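Local coordinates for protein acyl-coenzyme A oxidase (Caenorhabditis elegans, PDB 5K3H) that catalyses the FAD-dependent desaturation of acyl-CoAs to (2E)-enoyl-CoAs with release of hydrogen peroxide, the first step of peroxisomal beta-oxidation, at residues 18-23 with 610-615; 118-123 with 199-204; 130-135 with 264-269. One frame throughout, in Å; residues are numbered along the deposited sequence.

Contact 1: 18-23 with 610-615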
ATOM      1  N   ALA B  18     -22.047  22.300   3.267  1.00 18.66           N
ATOM      2  CA  ALA B  18     -23.149  21.864   2.411  1.00 18.36           C
ATOM      3  C   ALA B  18     -23.334  20.348   2.459  1.00 18.67           C
ATOM      4  O   ALA B  18     -24.470  19.852   2.443  1.00 18.56           O
ATOM      5  CB  ALA B  18     -22.914  22.308   0.968  1.00 17.99           C
ATOM      6  N   GLU B  19     -22.236  19.594   2.534  1.00 17.60           N
ATOM      7  CA  GLU B  19     -22.346  18.142   2.627  1.00 18.03           C
ATOM      8  C   GLU B  19     -22.826  17.685   3.999  1.00 18.08           C
ATOM      9  O   GLU B  19     -23.297  16.549   4.137  1.00 17.46           O
ATOM     10  CB  GLU B  19     -21.009  17.482   2.303  1.00 18.43           C
ATOM     11  CG  GLU B  19     -20.514  17.713   0.878  1.00 18.71           C
ATOM     12  CD  GLU B  19     -21.506  17.212  -0.152  1.00 19.28           C
ATOM     13  OE1 GLU B  19     -22.176  16.166   0.110  1.00 18.72           O
ATOM     14  OE2 GLU B  19     -21.630  17.876  -1.220  1.00 19.52           O
ATOM     15  N   ARG B  20     -22.685  18.524   5.019  1.00 17.07           N
ATOM     16  CA  ARG B  20     -23.136  18.176   6.353  1.00 17.91           C
ATOM     17  C   ARG B  20     -24.606  18.500   6.567  1.00 18.68           C
ATOM     18  O   ARG B  20     -25.295  17.770   7.300  1.00 18.55           O
ATOM     19  CB  ARG B  20     -22.261  18.887   7.393  1.00 17.88           C
ATOM     20  CG  ARG B  20     -20.814  18.342   7.411  1.00 18.05           C
ATOM     21  CD  ARG B  20     -19.878  19.108   8.363  1.00 17.98           C
ATOM     22  NE  ARG B  20     -18.692  18.325   8.733  1.00 17.89           N
ATOM     23  CZ  ARG B  20     -17.493  18.847   8.990  1.00 18.07           C
ATOM     24  NH1 ARG B  20     -17.274  20.154   8.922  1.00 17.60           N
ATOM     25  NH2 ARG B  20     -16.502  18.062   9.342  1.00 18.63           N
ATOM     26  N   LEU B  21     -25.107  19.547   5.899  1.00 17.99           N
ATOM     27  CA  LEU B  21     -26.494  19.971   6.073  1.00 18.60           C
ATOM     28  C   LEU B  21     -27.498  18.949   5.565  1.00 18.73           C
ATOM     29  O   LEU B  21     -28.653  18.981   5.998  1.00 19.57           O
ATOM     30  CB  LEU B  21     -26.725  21.317   5.380  1.00 19.12           C
ATOM     31  CG  LEU B  21     -26.063  22.502   6.095  1.00 19.39           C
ATOM     32  CD1 LEU B  21     -26.176  23.756   5.252  1.00 19.63           C
ATOM     33  CD2 LEU B  21     -26.663  22.697   7.469  1.00 18.84           C
ATOM     34  N   THR B  22     -27.085  18.025   4.691  1.00 19.53           N
ATOM     35  CA  THR B  22     -27.969  16.997   4.159  1.00 18.47           C
ATOM     36  C   THR B  22     -28.099  15.781   5.089  1.00 19.13           C
ATOM     37  O   THR B  22     -28.810  14.822   4.749  1.00 20.20           O
ATOM     38  CB  THR B  22     -27.492  16.583   2.750  1.00 18.08           C
ATOM     39  OG1 THR B  22     -26.113  16.178   2.769  1.00 17.30           O
ATOM     40  CG2 THR B  22     -27.659  17.733   1.738  1.00 17.28           C
ATOM     41  N   ALA B  23     -27.488  15.805   6.275  1.00 19.55           N
ATOM     42  CA  ALA B  23     -27.655  14.690   7.210  1.00 19.62           C
ATOM     43  C   ALA B  23     -29.125  14.473   7.548  1.00 20.63           C
ATOM     44  O   ALA B  23     -29.871  15.422   7.792  1.00 22.58           O
ATOM     45  CB  ALA B  23     -26.856  14.927   8.495  1.00 19.36           C
ATOM     46  N   ASN B 610     -25.416  11.541   3.267  1.00 16.66           N
ATOM     47  CA  ASN B 610     -25.092  11.147   4.620  1.00 16.29           C
ATOM     48  C   ASN B 610     -23.632  10.773   4.773  1.00 15.65           C
ATOM     49  O   ASN B 610     -23.212  10.429   5.887  1.00 15.81           O
ATOM     50  CB  ASN B 610     -25.968   9.965   5.057  1.00 16.47           C
ATOM     51  CG  ASN B 610     -27.278  10.406   5.654  1.00 16.93           C
ATOM     52  OD1 ASN B 610     -27.359  11.466   6.308  1.00 17.39           O
ATOM     53  ND2 ASN B 610     -28.319   9.613   5.438  1.00 17.39           N
ATOM     54  N   ALA B 611     -22.862  10.794   3.679  1.00 15.50           N
ATOM     55  CA  ALA B 611     -21.522  10.199   3.712  1.00 15.18           C
ATOM     56  C   ALA B 611     -20.598  10.949   4.675  1.00 15.18           C
ATOM     57  O   ALA B 611     -19.915  10.326   5.497  1.00 15.27           O
ATOM     58  CB  ALA B 611     -20.926  10.127   2.305  1.00 15.11           C
ATOM     59  N   VAL B 612     -20.525  12.283   4.558  1.00 15.23           N
ATOM     60  CA  VAL B 612     -19.692  13.066   5.475  1.00 15.12           C
ATOM     61  C   VAL B 612     -20.194  12.924   6.915  1.00 14.88           C
ATOM     62  O   VAL B 612     -19.395  12.813   7.855  1.00 14.66           O
ATOM     63  CB  VAL B 612     -19.621  14.546   5.025  1.00 15.27           C
ATOM     64  CG1 VAL B 612     -18.977  15.411   6.096  1.00 15.35           C
ATOM     65  CG2 VAL B 612     -18.816  14.673   3.722  1.00 15.36           C
ATOM     66  N   SER B 613     -21.518  12.875   7.115  1.00 14.61           N
ATOM     67  CA  SER B 613     -22.041  12.774   8.475  1.00 14.53           C
ATOM     68  C   SER B 613     -21.756  11.403   9.078  1.00 14.38           C
ATOM     69  O   SER B 613     -21.430  11.298  10.268  1.00 14.21           O
ATOM     70  CB  SER B 613     -23.528  13.090   8.488  1.00 14.62           C
ATOM     71  OG  SER B 613     -23.747  14.425   8.033  1.00 14.74           O
ATOM     72  N   LEU B 614     -21.817  10.348   8.264  1.00 14.61           N
ATOM     73  CA  LEU B 614     -21.468   9.008   8.737  1.00 14.78           C
ATOM     74  C   LEU B 614     -20.037   8.931   9.241  1.00 14.88           C
ATOM     75  O   LEU B 614     -19.749   8.171  10.174  1.00 14.75           O
ATOM     76  CB  LEU B 614     -21.660   7.973   7.617  1.00 14.69           C
ATOM     77  CG  LEU B 614     -23.103   7.605   7.273  1.00 14.58           C
ATOM     78  CD1 LEU B 614     -23.143   6.925   5.942  1.00 14.57           C
ATOM     79  CD2 LEU B 614     -23.725   6.717   8.381  1.00 14.50           C
ATOM     80  N   LEU B 615     -19.135   9.713   8.657  1.00 14.89           N
ATOM     81  CA  LEU B 615     -17.760   9.727   9.119  1.00 15.15           C
ATOM     82  C   LEU B 615     -17.551  10.714  10.261  1.00 15.35           C
ATOM     83  O   LEU B 615     -16.766  10.428  11.166  1.00 15.10           O
ATOM     84  CB  LEU B 615     -16.833  10.053   7.953  1.00 15.31           C
ATOM     85  CG  LEU B 615     -16.837   8.971   6.868  1.00 15.41           C
ATOM     86  CD1 LEU B 615     -16.290   9.556   5.577  1.00 15.55           C
ATOM     87  CD2 LEU B 615     -16.042   7.726   7.309  1.00 15.40           C
TER
HETATM   88  O   HOH W   1     -23.803  14.195   5.568  1.00 14.98           O
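Ser613 OG is gripped twice: it donates to a water at 2.5 Å and is also hydrogen-bonded to Asn5 ND2. The same water donates to Glu19 O, 2.8 Å away, so it links a carbonyl near the end of helix 14-21 to the Ser613 hydroxyl on helix 590-616, with no direct hydrogen bond between the two segments. Ser613 OG stands beside its own backbone N (chi1 -61°), and it also touches the methyl Ala23 CB at 3.2 Å. Val612 spreads its two methyls over neighbouring side chains: CG2 meets Glu19 CB at 3.8 Å, while CG1 lies 3.7 Å from Arg20 CG and is crossed at about a right angle by the extended arginine chain. Asn610 OD1 comes up against Ala23 CA at 3.4 Å, where the chain has left the helix, and its ND2 is hydrogen-bonded to Thr24 OG1. The charged ends find salt-bridge partners outside the pair, Glu19 with Lys333 and Arg608, Arg20 with Asp616. Val612 and Glu19 also touch helix 300-319. This is water-mediated helix packing, with methyls and aliphatic stems inside and ion pairs beyond them, by which the N-terminal helix docks on the C-terminal helical part of an acyl-CoA oxidase.

Contact 2: 118-123 with 199-204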
ATOM      1  N   VAL B 118      -0.360  -3.656  26.129  1.00 27.43           N
ATOM      2  CA  VAL B 118      -1.013  -4.540  25.165  1.00 28.77           C
ATOM      3  C   VAL B 118      -0.692  -6.002  25.459  1.00 31.22           C
ATOM      4  O   VAL B 118      -1.572  -6.867  25.393  1.00 30.71           O
ATOM      5  CB  VAL B 118      -0.606  -4.153  23.724  1.00 29.00           C
ATOM      6  CG1 VAL B 118      -1.102  -5.177  22.750  1.00 28.41           C
ATOM      7  CG2 VAL B 118      -1.160  -2.794  23.338  1.00 28.21           C
ATOM      8  N   MET B 119       0.555  -6.305  25.801  1.00 31.13           N
ATOM      9  CA  MET B 119       0.977  -7.689  25.978  1.00 31.36           C
ATOM     10  C   MET B 119       1.569  -7.970  27.347  1.00 29.27           C
ATOM     11  O   MET B 119       1.278  -9.013  27.928  1.00 27.47           O
ATOM     12  CB  MET B 119       2.028  -8.075  24.913  1.00 34.91           C
ATOM     13  CG  MET B 119       1.508  -8.238  23.487  1.00 37.13           C
ATOM     14  SD  MET B 119       0.187  -9.448  23.302  1.00 47.09           S
ATOM     15  CE  MET B 119       0.834 -10.840  24.213  1.00 48.70           C
ATOM     16  N   PHE B 120       2.414  -7.085  27.873  1.00 31.55           N
ATOM     17  CA  PHE B 120       3.129  -7.393  29.110  1.00 31.19           C
ATOM     18  C   PHE B 120       2.157  -7.651  30.252  1.00 31.79           C
ATOM     19  O   PHE B 120       2.120  -8.750  30.830  1.00 32.43           O
ATOM     20  CB  PHE B 120       4.068  -6.234  29.453  1.00 30.52           C
ATOM     21  CG  PHE B 120       4.957  -6.476  30.635  1.00 29.52           C
ATOM     22  CD1 PHE B 120       5.809  -7.565  30.670  1.00 29.32           C
ATOM     23  CD2 PHE B 120       5.007  -5.560  31.677  1.00 28.85           C
ATOM     24  CE1 PHE B 120       6.669  -7.766  31.756  1.00 29.60           C
ATOM     25  CE2 PHE B 120       5.863  -5.740  32.756  1.00 29.73           C
ATOM     26  CZ  PHE B 120       6.695  -6.845  32.798  1.00 29.75           C
ATOM     27  N   ILE B 121       1.326  -6.655  30.569  1.00 34.69           N
ATOM     28  CA  ILE B 121       0.375  -6.802  31.669  1.00 31.99           C
ATOM     29  C   ILE B 121      -0.627  -7.914  31.369  1.00 31.79           C
ATOM     30  O   ILE B 121      -0.878  -8.752  32.261  1.00 30.63           O
ATOM     31  CB  ILE B 121      -0.265  -5.455  32.002  1.00 32.20           C
ATOM     32  CG1 ILE B 121       0.714  -4.617  32.816  1.00 32.34           C
ATOM     33  CG2 ILE B 121      -1.582  -5.628  32.719  1.00 32.62           C
ATOM     34  CD1 ILE B 121       0.428  -3.133  32.805  1.00 34.08           C
ATOM     35  N   PRO B 122      -1.199  -8.024  30.155  1.00 29.93           N
ATOM     36  CA  PRO B 122      -2.071  -9.190  29.896  1.00 30.47           C
ATOM     37  C   PRO B 122      -1.388 -10.528  30.129  1.00 32.58           C
ATOM     38  O   PRO B 122      -2.018 -11.455  30.656  1.00 34.31           O
ATOM     39  CB  PRO B 122      -2.493  -8.987  28.434  1.00 29.73           C
ATOM     40  CG  PRO B 122      -2.533  -7.499  28.293  1.00 29.99           C
ATOM     41  CD  PRO B 122      -1.336  -7.006  29.100  1.00 29.68           C
ATOM     42  N   ALA B 123      -0.110 -10.661  29.772  1.00 32.52           N
ATOM     43  CA  ALA B 123       0.585 -11.918  30.030  1.00 32.97           C
ATOM     44  C   ALA B 123       0.714 -12.182  31.535  1.00 34.67           C
ATOM     45  O   ALA B 123       0.557 -13.319  31.992  1.00 35.05           O
ATOM     46  CB  ALA B 123       1.943 -11.907  29.330  1.00 33.08           C
ATOM     47  N   TYR B 199      12.208  -5.049  31.578  1.00 26.62           N
ATOM     48  CA  TYR B 199      11.753  -6.413  31.809  1.00 28.38           C
ATOM     49  C   TYR B 199      11.089  -6.945  30.544  1.00 26.95           C
ATOM     50  O   TYR B 199      10.694  -6.178  29.662  1.00 26.38           O
ATOM     51  CB  TYR B 199      10.781  -6.477  33.003  1.00 29.76           C
ATOM     52  CG  TYR B 199      11.481  -6.375  34.346  1.00 33.42           C
ATOM     53  CD1 TYR B 199      12.032  -5.159  34.781  1.00 33.60           C
ATOM     54  CD2 TYR B 199      11.551  -7.473  35.201  1.00 35.04           C
ATOM     55  CE1 TYR B 199      12.683  -5.054  36.002  1.00 34.21           C
ATOM     56  CE2 TYR B 199      12.189  -7.378  36.420  1.00 36.43           C
ATOM     57  CZ  TYR B 199      12.753  -6.163  36.822  1.00 36.38           C
ATOM     58  OH  TYR B 199      13.380  -6.063  38.048  1.00 35.82           O
ATOM     59  N   ALA B 200      10.993  -8.271  30.445  1.00 26.82           N
ATOM     60  CA  ALA B 200      10.157  -8.883  29.415  1.00 27.75           C
ATOM     61  C   ALA B 200       9.624 -10.222  29.896  1.00 27.69           C
ATOM     62  O   ALA B 200      10.291 -10.939  30.639  1.00 28.07           O
ATOM     63  CB  ALA B 200      10.926  -9.083  28.104  1.00 26.55           C
ATOM     64  N   VAL B 201       8.423 -10.568  29.461  1.00 26.61           N
ATOM     65  CA  VAL B 201       7.983 -11.955  29.543  1.00 26.85           C
ATOM     66  C   VAL B 201       8.496 -12.643  28.279  1.00 25.50           C
ATOM     67  O   VAL B 201       8.144 -12.253  27.161  1.00 26.29           O
ATOM     68  CB  VAL B 201       6.454 -12.063  29.671  1.00 27.65           C
ATOM     69  CG1 VAL B 201       6.019 -13.529  29.646  1.00 28.49           C
ATOM     70  CG2 VAL B 201       5.938 -11.351  30.937  1.00 27.14           C
ATOM     71  N   VAL B 202       9.318 -13.670  28.444  1.00 26.05           N
ATOM     72  CA  VAL B 202      10.056 -14.279  27.344  1.00 25.42           C
ATOM     73  C   VAL B 202       9.551 -15.700  27.147  1.00 24.85           C
ATOM     74  O   VAL B 202       9.354 -16.440  28.121  1.00 25.90           O
ATOM     75  CB  VAL B 202      11.567 -14.258  27.620  1.00 25.51           C
ATOM     76  CG1 VAL B 202      12.340 -15.018  26.544  1.00 25.89           C
ATOM     77  CG2 VAL B 202      12.040 -12.820  27.714  1.00 25.69           C
ATOM     78  N   VAL B 203       9.311 -16.074  25.887  1.00 25.84           N
ATOM     79  CA  VAL B 203       8.872 -17.421  25.542  1.00 25.85           C
ATOM     80  C   VAL B 203      10.086 -18.231  25.110  1.00 25.71           C
ATOM     81  O   VAL B 203      10.893 -17.772  24.294  1.00 24.96           O
ATOM     82  CB  VAL B 203       7.788 -17.395  24.455  1.00 25.69           C
ATOM     83  CG1 VAL B 203       7.316 -18.795  24.169  1.00 25.38           C
ATOM     84  CG2 VAL B 203       6.619 -16.547  24.912  1.00 25.65           C
ATOM     85  N   ALA B 204      10.216 -19.434  25.665  1.00 25.87           N
ATOM     86  CA  ALA B 204      11.372 -20.288  25.445  1.00 25.35           C
ATOM     87  C   ALA B 204      10.962 -21.735  25.680  1.00 25.56           C
ATOM     88  O   ALA B 204      10.056 -22.016  26.467  1.00 24.47           O
ATOM     89  CB  ALA B 204      12.535 -19.902  26.372  1.00 24.77           C
TER
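The ring of Phe120 approaches strand 199-208 obliquely, through CD1, CE1 and CZ. Val201 CG2 sits 3.7 Å from Phe120 CE1 and almost as near to CD1, while further round the ring Phe120 CZ reaches Tyr199 CB at 4.1 Å. Between these two side chains the ring skirts the backbone, with Phe120 CE1 at 4.3 Å from Ala200 C. His116, one turn earlier in the same helix, also meets the Phe120 ring, their planes about 40° apart. The Tyr199 ring, by contrast, leads away from the helix, and its OH bonds to Glu225. Phe120 CG is anti to the backbone N (chi1 -175°), which swings the ring out to the strand although its CB does not point there. Val201 turns CG2 to the side of its own backbone N, and this one methyl serves both Phe120 and, more loosely at 4.3 Å, Ala123 CB. The axes of segments 118-123 and 199-204 cross at 75° and come within 8.7 Å, a spacing bridged by one aromatic ring and a few methyls. Ala123 and Val201 both also touch Tyr149, which takes part in binding the FAD shared between the subunits. Between these two segments no hydrogen bond or charge is used, so this contact depends on close apolar fit and would probably set little directional constraint.

Contact 3: 130-135 with 264-269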
ATOM      1  N   ASP B 130      -0.824 -15.826  41.496  1.00 43.99           N
ATOM      2  CA  ASP B 130      -1.287 -14.749  42.353  1.00 44.65           C
ATOM      3  C   ASP B 130      -0.058 -14.205  43.068  1.00 43.16           C
ATOM      4  O   ASP B 130       0.215 -13.006  43.022  1.00 43.99           O
ATOM      5  CB  ASP B 130      -2.309 -15.264  43.366  1.00 45.85           C
ATOM      6  CG  ASP B 130      -3.736 -15.139  42.868  1.00 48.64           C
ATOM      7  OD1 ASP B 130      -4.261 -14.006  42.839  1.00 54.87           O
ATOM      8  OD2 ASP B 130      -4.333 -16.174  42.505  1.00 50.50           O
ATOM      9  N   GLU B 131       0.689 -15.093  43.722  1.00 43.96           N
ATOM     10  CA  GLU B 131       1.905 -14.674  44.408  1.00 46.08           C
ATOM     11  C   GLU B 131       2.843 -13.933  43.458  1.00 46.92           C
ATOM     12  O   GLU B 131       3.537 -12.995  43.868  1.00 49.39           O
ATOM     13  CB  GLU B 131       2.584 -15.889  45.031  1.00 49.03           C
ATOM     14  CG  GLU B 131       3.817 -15.593  45.846  1.00 51.58           C
ATOM     15  CD  GLU B 131       4.328 -16.846  46.554  1.00 54.35           C
ATOM     16  OE1 GLU B 131       3.849 -17.960  46.214  1.00 55.31           O
ATOM     17  OE2 GLU B 131       5.172 -16.715  47.473  1.00 56.19           O
ATOM     18  N   GLN B 132       2.911 -14.369  42.191  1.00 41.83           N
ATOM     19  CA  GLN B 132       3.767 -13.684  41.221  1.00 42.72           C
ATOM     20  C   GLN B 132       3.192 -12.328  40.808  1.00 39.77           C
ATOM     21  O   GLN B 132       3.939 -11.353  40.660  1.00 38.51           O
ATOM     22  CB  GLN B 132       4.019 -14.583  40.005  1.00 42.68           C
ATOM     23  CG  GLN B 132       4.991 -15.721  40.310  1.00 42.27           C
ATOM     24  CD  GLN B 132       5.020 -16.805  39.244  1.00 42.09           C
ATOM     25  OE1 GLN B 132       3.999 -17.114  38.634  1.00 41.86           O
ATOM     26  NE2 GLN B 132       6.198 -17.383  39.011  1.00 42.39           N
ATOM     27  N   GLN B 133       1.869 -12.249  40.624  1.00 42.84           N
ATOM     28  CA  GLN B 133       1.222 -10.982  40.282  1.00 42.28           C
ATOM     29  C   GLN B 133       1.456  -9.924  41.349  1.00 44.06           C
ATOM     30  O   GLN B 133       1.674  -8.743  41.033  1.00 42.24           O
ATOM     31  CB  GLN B 133      -0.267 -11.212  40.084  1.00 41.35           C
ATOM     32  CG  GLN B 133      -0.577 -12.045  38.864  1.00 40.04           C
ATOM     33  CD  GLN B 133      -2.045 -12.268  38.710  1.00 38.19           C
ATOM     34  OE1 GLN B 133      -2.825 -11.827  39.538  1.00 38.59           O
ATOM     35  NE2 GLN B 133      -2.436 -12.975  37.662  1.00 37.58           N
ATOM     36  N   ALA B 134       1.388 -10.327  42.626  1.00 42.08           N
ATOM     37  CA  ALA B 134       1.652  -9.404  43.725  1.00 45.60           C
ATOM     38  C   ALA B 134       3.043  -8.796  43.623  1.00 46.77           C
ATOM     39  O   ALA B 134       3.262  -7.665  44.071  1.00 51.00           O
ATOM     40  CB  ALA B 134       1.461 -10.124  45.068  1.00 45.29           C
ATOM     41  N   LYS B 135       3.982  -9.524  43.015  1.00 44.19           N
ATOM     42  CA  LYS B 135       5.364  -9.085  42.904  1.00 43.56           C
ATOM     43  C   LYS B 135       5.650  -8.299  41.623  1.00 40.77           C
ATOM     44  O   LYS B 135       6.317  -7.254  41.685  1.00 41.67           O
ATOM     45  CB  LYS B 135       6.290 -10.305  42.936  1.00 45.74           C
ATOM     46  CG  LYS B 135       7.785  -9.967  42.943  1.00 50.51           C
ATOM     47  CD  LYS B 135       8.664 -11.236  42.897  1.00 51.60           C
ATOM     48  CE  LYS B 135       8.560 -12.087  44.171  1.00 55.58           C
ATOM     49  NZ  LYS B 135       9.530 -13.235  44.079  1.00 56.51           N
ATOM     50  N   ASN B 264      10.783 -17.498  38.519  1.00 33.74           N
ATOM     51  CA  ASN B 264      10.503 -16.614  37.387  1.00 32.44           C
ATOM     52  C   ASN B 264       9.760 -17.316  36.259  1.00 31.08           C
ATOM     53  O   ASN B 264       9.306 -16.631  35.342  1.00 30.51           O
ATOM     54  CB  ASN B 264      11.778 -15.985  36.821  1.00 33.11           C
ATOM     55  CG  ASN B 264      12.279 -14.817  37.648  1.00 33.21           C
ATOM     56  OD1 ASN B 264      12.220 -14.837  38.869  1.00 32.74           O
ATOM     57  ND2 ASN B 264      12.771 -13.786  36.976  1.00 32.59           N
ATOM     58  N   LEU B 265       9.662 -18.648  36.286  1.00 31.51           N
ATOM     59  CA  LEU B 265       8.697 -19.352  35.457  1.00 31.79           C
ATOM     60  C   LEU B 265       7.293 -18.952  35.892  1.00 33.24           C
ATOM     61  O   LEU B 265       6.949 -19.085  37.069  1.00 32.35           O
ATOM     62  CB  LEU B 265       8.879 -20.868  35.592  1.00 31.41           C
ATOM     63  CG  LEU B 265       7.757 -21.768  35.034  1.00 30.21           C
ATOM     64  CD1 LEU B 265       7.750 -21.779  33.507  1.00 30.59           C
ATOM     65  CD2 LEU B 265       7.815 -23.194  35.568  1.00 29.86           C
ATOM     66  N   LEU B 266       6.492 -18.428  34.955  1.00 33.73           N
ATOM     67  CA  LEU B 266       5.124 -18.015  35.267  1.00 34.83           C
ATOM     68  C   LEU B 266       4.277 -19.263  35.508  1.00 36.48           C
ATOM     69  O   LEU B 266       4.128 -20.103  34.611  1.00 36.27           O
ATOM     70  CB  LEU B 266       4.552 -17.173  34.126  1.00 35.33           C
ATOM     71  CG  LEU B 266       5.343 -15.892  33.781  1.00 34.76           C
ATOM     72  CD1 LEU B 266       4.576 -14.989  32.831  1.00 34.86           C
ATOM     73  CD2 LEU B 266       5.763 -15.133  35.045  1.00 34.75           C
ATOM     74  N   MET B 267       3.724 -19.396  36.718  1.00 35.23           N
ATOM     75  CA  MET B 267       3.247 -20.695  37.192  1.00 37.96           C
ATOM     76  C   MET B 267       1.783 -20.687  37.630  1.00 42.19           C
ATOM     77  O   MET B 267       1.397 -21.419  38.545  1.00 45.86           O
ATOM     78  CB  MET B 267       4.127 -21.188  38.337  1.00 37.88           C
ATOM     79  CG  MET B 267       5.443 -21.777  37.889  1.00 37.20           C
ATOM     80  SD  MET B 267       6.403 -22.478  39.243  1.00 39.68           S
ATOM     81  CE  MET B 267       7.430 -21.092  39.706  1.00 37.49           C
ATOM     82  N   ARG B 268       0.924 -19.910  36.966  1.00 40.06           N
ATOM     83  CA  ARG B 268      -0.494 -19.983  37.301  1.00 43.09           C
ATOM     84  C   ARG B 268      -1.062 -21.356  36.961  1.00 43.15           C
ATOM     85  O   ARG B 268      -1.833 -21.929  37.739  1.00 44.60           O
ATOM     86  CB  ARG B 268      -1.279 -18.886  36.574  1.00 46.27           C
ATOM     87  CG  ARG B 268      -2.799 -18.939  36.799  1.00 46.63           C
ATOM     88  CD  ARG B 268      -3.472 -17.616  36.433  1.00 47.76           C
ATOM     89  NE  ARG B 268      -3.040 -16.590  37.376  1.00 49.63           N
ATOM     90  CZ  ARG B 268      -3.774 -16.135  38.389  1.00 47.96           C
ATOM     91  NH1 ARG B 268      -4.999 -16.602  38.594  1.00 45.30           N
ATOM     92  NH2 ARG B 268      -3.271 -15.221  39.206  1.00 49.07           N
ATOM     93  N   HIS B 269      -0.645 -21.921  35.835  1.00 42.94           N
ATOM     94  CA  HIS B 269      -1.219 -23.148  35.315  1.00 44.94           C
ATOM     95  C   HIS B 269      -0.234 -24.300  35.224  1.00 41.58           C
ATOM     96  O   HIS B 269      -0.662 -25.446  35.052  1.00 43.95           O
ATOM     97  CB  HIS B 269      -1.802 -22.891  33.918  1.00 48.90           C
ATOM     98  CG  HIS B 269      -2.875 -21.850  33.902  1.00 55.65           C
ATOM     99  ND1 HIS B 269      -2.841 -20.760  33.056  1.00 59.78           N
ATOM    100  CD2 HIS B 269      -4.016 -21.734  34.620  1.00 57.20           C
ATOM    101  CE1 HIS B 269      -3.912 -20.014  33.259  1.00 58.40           C
ATOM    102  NE2 HIS B 269      -4.645 -20.586  34.199  1.00 58.43           N
TER
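Asn264 is held by strand 211-221, its ND2 bonded to Met219 O, and Leu265 then offers its carbonyl to the helix. Gln132 NE2 donates to Leu265 O at 2.7 Å, the oxygen lying in the amide plane but the nitrogen standing 40° out of the plane of the Leu265 carbonyl. Leu266 brings its CA to 3.7 Å from Gln132 OE1. Met267 N completes the pair, donating to a lone pair of Gln132 OE1 at 3.0 Å along a nearly straight line (163°). The same amide also bonds Thr263 O and Ser129 N, so an alanine at Gln132 would remove four hydrogen bonds and would probably loosen the loop from the helix start. Arg268 bends at chi3 and sends NH2 to a long salt bridge with Asp130 OD2, 3.6 Å away. Its guanidinium plane is 18° from the Gln133 amide, but Arg268 NH2 and Gln133 NE2, both donors, meet at 2.9 Å without a bond; Gln133 NE2 bonds Leu124 O instead, and Arg268 NE bonds Ala128 O. The loop thus runs from strand 258-261 to strand 271-272 between the start of helix 130-141 and strand 211-221, with Arg268 reaching back to the end of helix 114-127.

Contacts 2 and 3 are neighbours, their centres about 12 Å apart, and they touch where Val201 CG1 packs on Leu266 CD1 at 3.8 Å. Both set the successive helices 114-127 and 130-141 against the beta domain, but contact 2 is buried and wholly apolar, whereas contact 3, further from the chain's centre, is partly exposed and uses a glutamine side-chain amide bonded to the loop backbone, and an ion pair. Contact 1 lies on the other side of that centre, about 44 Å centre to centre from contact 2. Mostly buried yet mixed in chemistry, it joins helix 14-21 and the turn after it to helix 590-616, nearly 590 residues further on, through a water and methyl groups.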